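Local coordinates for chloramphenicol acetyltransferase (Bacteroides thetaiotaomicron, PDB 2I9D), which probably transfers an acetyl group from acetyl-CoA to a hydroxyl of chloramphenicol and forms a trimer, at residues T33-R44 / Y209-K217. Residues are numbered along the deposited sequence; the frame is centred on the assembly and turned at random.
Sequences TSEVECGGARQR and YKKVEDFLK
Val-36 and Leu-216 head the apolar part of the contact, CG2 of Val-36 lying 4.1 Å from CD1 of Leu-216. The other methyl of Val-36, CG1, rests against CB of Glu-213 at 3.9 Å and reaches the edge of the Tyr-209 ring. Leu-216 also meets CB of Cys-38 with its own CB, while its CD2 presses tightly on CB of Ala-41, 3.5 Å away. Further back along the strand, Ser-34 sets CB over the centre of one face of the Tyr-209 ring, a CH-pi contact 3.7 Å from the centroid. Ser-34 OG, held trans to the backbone N (chi1 179°), makes a hydrogen bond with the carbonyl O of Tyr-156 of the second subunit; Tyr-209 OH makes one with the carbonyl O of Ile-191. The C-terminal helix 202-216 packs on strand 29-37, the outermost strand within this chain of the mixed sheet of the CAT fold, at an angle of 28° between the short segments; at Thr-33 the sheet continues into the second subunit. Among the polar contacts, Glu-213 stretches its extended chain to the strand and takes the N-H of Glu-37 with the anti lone pair of OE2, nearly straight (Glu-37 N to Glu-213 OE2, 2.9 Å). Where the strand turns into helix 39-47, Leu-216 O receives the N-H of Ala-41 (Ala-41 N to Leu-216 O, 2.8 Å), a bond of 166° that joins the helix's first turn to the end of the C-terminal helix. A contact of another kind has the Arg-44 guanidinium against the methylenes of Lys-217: the arginine chain bends partway along and crosses the lysine at about a right angle, NH1 of Arg-44 3.3 Å from CD of Lys-217.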
loop_
_atom_site.group_PDB
_atom_site.type_symbol
_atom_site.label_atom_id
_atom_site.label_comp_id
_atom_site.label_asym_id
_atom_site.label_seq_id
_atom_site.Cartn_x
_atom_site.Cartn_y
_atom_site.Cartn_z
ATOM N N THR A 33 2.927 -1.104 -5.695
ATOM C CA THR A 33 2.956 -2.520 -6.070
ATOM C C THR A 33 2.528 -2.691 -7.533
ATOM O O THR A 33 1.551 -2.072 -7.981
ATOM C CB THR A 33 2.041 -3.359 -5.168
ATOM O OG1 THR A 33 2.344 -3.051 -3.808
ATOM C CG2 THR A 33 2.236 -4.857 -5.425
ATOM N N SER A 34 3.246 -3.531 -8.265
ATOM C CA SER A 34 2.869 -3.863 -9.632
ATOM C C SER A 34 3.149 -5.338 -9.858
ATOM O O SER A 34 3.636 -6.010 -8.959
ATOM C CB SER A 34 3.627 -2.977 -10.652
ATOM O OG SER A 34 3.273 -3.314 -11.992
ATOM N N GLU A 35 2.834 -5.852 -11.041
ATOM C CA GLU A 35 3.014 -7.269 -11.334
ATOM C C GLU A 35 3.877 -7.420 -12.556
ATOM O O GLU A 35 3.819 -6.583 -13.455
ATOM C CB GLU A 35 1.680 -7.993 -11.495
ATOM C CG GLU A 35 0.641 -7.277 -12.343
ATOM C CD GLU A 35 -0.525 -8.176 -12.735
ATOM O OE1 GLU A 35 -1.438 -8.390 -11.887
ATOM O OE2 GLU A 35 -0.508 -8.665 -13.898
ATOM N N VAL A 36 4.741 -8.432 -12.551
ATOM C CA VAL A 36 5.604 -8.693 -13.678
ATOM C C VAL A 36 5.411 -10.126 -14.115
ATOM O O VAL A 36 5.154 -11.024 -13.286
ATOM C CB VAL A 36 7.144 -8.461 -13.394
ATOM C CG1 VAL A 36 7.471 -6.991 -13.168
ATOM C CG2 VAL A 36 7.679 -9.368 -12.256
ATOM N N GLU A 37 5.545 -10.331 -15.424
ATOM C CA GLU A 37 5.639 -11.673 -15.987
ATOM C C GLU A 37 6.992 -12.221 -15.678
ATOM O O GLU A 37 7.978 -11.495 -15.704
ATOM C CB GLU A 37 5.427 -11.654 -17.498
ATOM C CG GLU A 37 3.973 -11.670 -17.855
ATOM C CD GLU A 37 3.737 -11.726 -19.365
ATOM O OE1 GLU A 37 4.543 -12.377 -20.074
ATOM O OE2 GLU A 37 2.734 -11.127 -19.816
ATOM N N CYS A 38 7.029 -13.510 -15.373
ATOM C CA CYS A 38 8.257 -14.162 -14.951
ATOM C C CYS A 38 8.284 -15.635 -15.376
ATOM O O CYS A 38 9.042 -16.430 -14.805
ATOM C CB CYS A 38 8.410 -14.028 -13.426
ATOM S SG CYS A 38 6.963 -14.564 -12.515
ATOM N N GLY A 39 7.450 -15.997 -16.358
ATOM C CA GLY A 39 7.400 -17.364 -16.888
ATOM C C GLY A 39 8.737 -17.867 -17.431
ATOM O O GLY A 39 9.127 -19.004 -17.166
ATOM N N GLY A 40 9.437 -17.010 -18.185
ATOM C CA GLY A 40 10.774 -17.313 -18.700
ATOM C C GLY A 40 11.786 -17.716 -17.631
ATOM O O GLY A 40 12.342 -18.830 -17.677
ATOM N N ALA A 41 12.022 -16.822 -16.666
ATOM C CA ALA A 41 12.970 -17.109 -15.584
ATOM C C ALA A 41 12.587 -18.359 -14.797
ATOM O O ALA A 41 13.452 -19.095 -14.367
ATOM C CB ALA A 41 13.145 -15.917 -14.672
ATOM N N ARG A 42 11.294 -18.627 -14.636
ATOM C CA ARG A 42 10.887 -19.843 -13.953
ATOM C C ARG A 42 11.254 -21.122 -14.718
ATOM O O ARG A 42 11.682 -22.117 -14.109
ATOM C CB ARG A 42 9.406 -19.844 -13.609
ATOM C CG ARG A 42 9.238 -20.245 -12.161
ATOM C CD ARG A 42 8.078 -21.152 -11.844
ATOM N NE ARG A 42 7.699 -20.969 -10.431
ATOM C CZ ARG A 42 8.393 -21.408 -9.371
ATOM N NH1 ARG A 42 9.542 -22.086 -9.522
ATOM N NH2 ARG A 42 7.932 -21.160 -8.140
ATOM N N GLN A 43 11.062 -21.099 -16.041
ATOM C CA GLN A 43 11.509 -22.206 -16.910
ATOM C C GLN A 43 13.024 -22.409 -16.879
ATOM O O GLN A 43 13.496 -23.524 -16.648
ATOM C CB GLN A 43 11.024 -22.018 -18.355
ATOM C CG GLN A 43 9.680 -22.667 -18.626
ATOM C CD GLN A 43 8.532 -21.653 -18.646
ATOM O OE1 GLN A 43 8.111 -21.197 -19.726
ATOM N NE2 GLN A 43 8.028 -21.281 -17.448
ATOM N N ARG A 44 13.768 -21.333 -17.112
ATOM C CA ARG A 44 15.228 -21.342 -17.031
ATOM C C ARG A 44 15.759 -21.865 -15.715
ATOM O O ARG A 44 16.746 -22.594 -15.710
ATOM C CB ARG A 44 15.796 -19.946 -17.272
ATOM C CG ARG A 44 15.426 -19.395 -18.614
ATOM C CD ARG A 44 16.284 -18.223 -18.996
ATOM N NE ARG A 44 15.905 -17.005 -18.290
ATOM C CZ ARG A 44 14.912 -16.203 -18.654
ATOM N NH1 ARG A 44 14.169 -16.484 -19.722
ATOM N NH2 ARG A 44 14.665 -15.109 -17.942
ATOM N N TYR A 209 10.068 -1.339 -13.425
ATOM C CA TYR A 209 9.230 -2.509 -13.646
ATOM C C TYR A 209 9.339 -3.108 -15.069
ATOM O O TYR A 209 9.388 -4.342 -15.230
ATOM C CB TYR A 209 7.766 -2.178 -13.303
ATOM C CG TYR A 209 7.480 -2.155 -11.807
ATOM C CD1 TYR A 209 7.268 -0.945 -11.126
ATOM C CD2 TYR A 209 7.421 -3.350 -11.068
ATOM C CE1 TYR A 209 6.996 -0.932 -9.771
ATOM C CE2 TYR A 209 7.159 -3.329 -9.691
ATOM C CZ TYR A 209 6.952 -2.120 -9.057
ATOM O OH TYR A 209 6.675 -2.105 -7.715
ATOM N N LYS A 210 9.361 -2.234 -16.089
ATOM C CA LYS A 210 9.619 -2.656 -17.465
ATOM C C LYS A 210 10.917 -3.462 -17.499
ATOM O O LYS A 210 10.944 -4.596 -17.983
ATOM C CB LYS A 210 9.690 -1.442 -18.410
ATOM C CG LYS A 210 9.929 -1.778 -19.873
ATOM C CD LYS A 210 8.715 -2.494 -20.479
ATOM C CE LYS A 210 8.947 -2.946 -21.958
ATOM N NZ LYS A 210 7.771 -3.764 -22.463
ATOM N N LYS A 211 11.971 -2.892 -16.925
ATOM C CA LYS A 211 13.288 -3.526 -16.863
ATOM C C LYS A 211 13.307 -4.885 -16.123
ATOM O O LYS A 211 13.837 -5.861 -16.641
ATOM C CB LYS A 211 14.278 -2.544 -16.259
ATOM C CG LYS A 211 15.732 -2.802 -16.615
ATOM C CD LYS A 211 16.633 -1.665 -16.111
ATOM C CE LYS A 211 16.810 -0.545 -17.155
ATOM N NZ LYS A 211 17.763 -0.961 -18.213
ATOM N N VAL A 212 12.694 -4.964 -14.938
ATOM C CA VAL A 212 12.593 -6.242 -14.220
ATOM C C VAL A 212 11.849 -7.314 -15.042
ATOM O O VAL A 212 12.303 -8.460 -15.139
ATOM C CB VAL A 212 11.907 -6.063 -12.839
ATOM C CG1 VAL A 212 11.549 -7.429 -12.197
ATOM C CG2 VAL A 212 12.785 -5.243 -11.930
ATOM N N GLU A 213 10.706 -6.940 -15.615
ATOM C CA GLU A 213 9.927 -7.877 -16.421
ATOM C C GLU A 213 10.708 -8.393 -17.646
ATOM O O GLU A 213 10.704 -9.590 -17.906
ATOM C CB GLU A 213 8.588 -7.269 -16.850
ATOM C CG GLU A 213 7.688 -8.252 -17.590
ATOM C CD GLU A 213 6.320 -7.675 -17.859
ATOM O OE1 GLU A 213 6.199 -6.882 -18.812
ATOM O OE2 GLU A 213 5.366 -8.005 -17.125
ATOM N N ASP A 214 11.386 -7.498 -18.364
ATOM C CA ASP A 214 12.260 -7.890 -19.482
ATOM C C ASP A 214 13.222 -9.024 -19.107
ATOM O O ASP A 214 13.413 -9.923 -19.916
ATOM C CB ASP A 214 13.058 -6.700 -20.078
ATOM C CG ASP A 214 12.176 -5.696 -20.851
ATOM O OD1 ASP A 214 10.989 -6.015 -21.157
ATOM O OD2 ASP A 214 12.679 -4.566 -21.139
ATOM N N PHE A 215 13.820 -8.977 -17.912
ATOM C CA PHE A 215 14.772 -10.007 -17.480
ATOM C C PHE A 215 14.065 -11.318 -17.162
ATOM O O PHE A 215 14.664 -12.391 -17.266
ATOM C CB PHE A 215 15.595 -9.594 -16.230
ATOM C CG PHE A 215 16.438 -8.328 -16.395
ATOM C CD1 PHE A 215 17.347 -8.186 -17.452
ATOM C CD2 PHE A 215 16.364 -7.298 -15.438
ATOM C CE1 PHE A 215 18.138 -7.009 -17.582
ATOM C CE2 PHE A 215 17.143 -6.134 -15.562
ATOM C CZ PHE A 215 18.025 -5.988 -16.644
ATOM N N LEU A 216 12.794 -11.228 -16.780
ATOM C CA LEU A 216 12.039 -12.390 -16.277
ATOM C C LEU A 216 11.101 -13.137 -17.278
ATOM O O LEU A 216 10.879 -14.339 -17.094
ATOM C CB LEU A 216 11.330 -12.046 -14.958
ATOM C CG LEU A 216 12.199 -11.612 -13.769
ATOM C CD1 LEU A 216 11.316 -11.126 -12.624
ATOM C CD2 LEU A 216 13.139 -12.724 -13.285
ATOM N N LYS A 217 10.544 -12.433 -18.279
ATOM C CA LYS A 217 10.200 -13.020 -19.639
ATOM C C LYS A 217 9.074 -14.063 -19.759
ATOM O O LYS A 217 9.339 -15.217 -20.046
ATOM C CB LYS A 217 11.451 -13.624 -20.335
ATOM C CG LYS A 217 12.798 -12.967 -19.946
ATOM C CD LYS A 217 13.991 -13.389 -20.812
ATOM C CE LYS A 217 14.077 -12.594 -22.132
ATOM N NZ LYS A 217 15.159 -13.126 -23.031
ATOM O OXT LYS A 217 7.872 -13.830 -19.624
#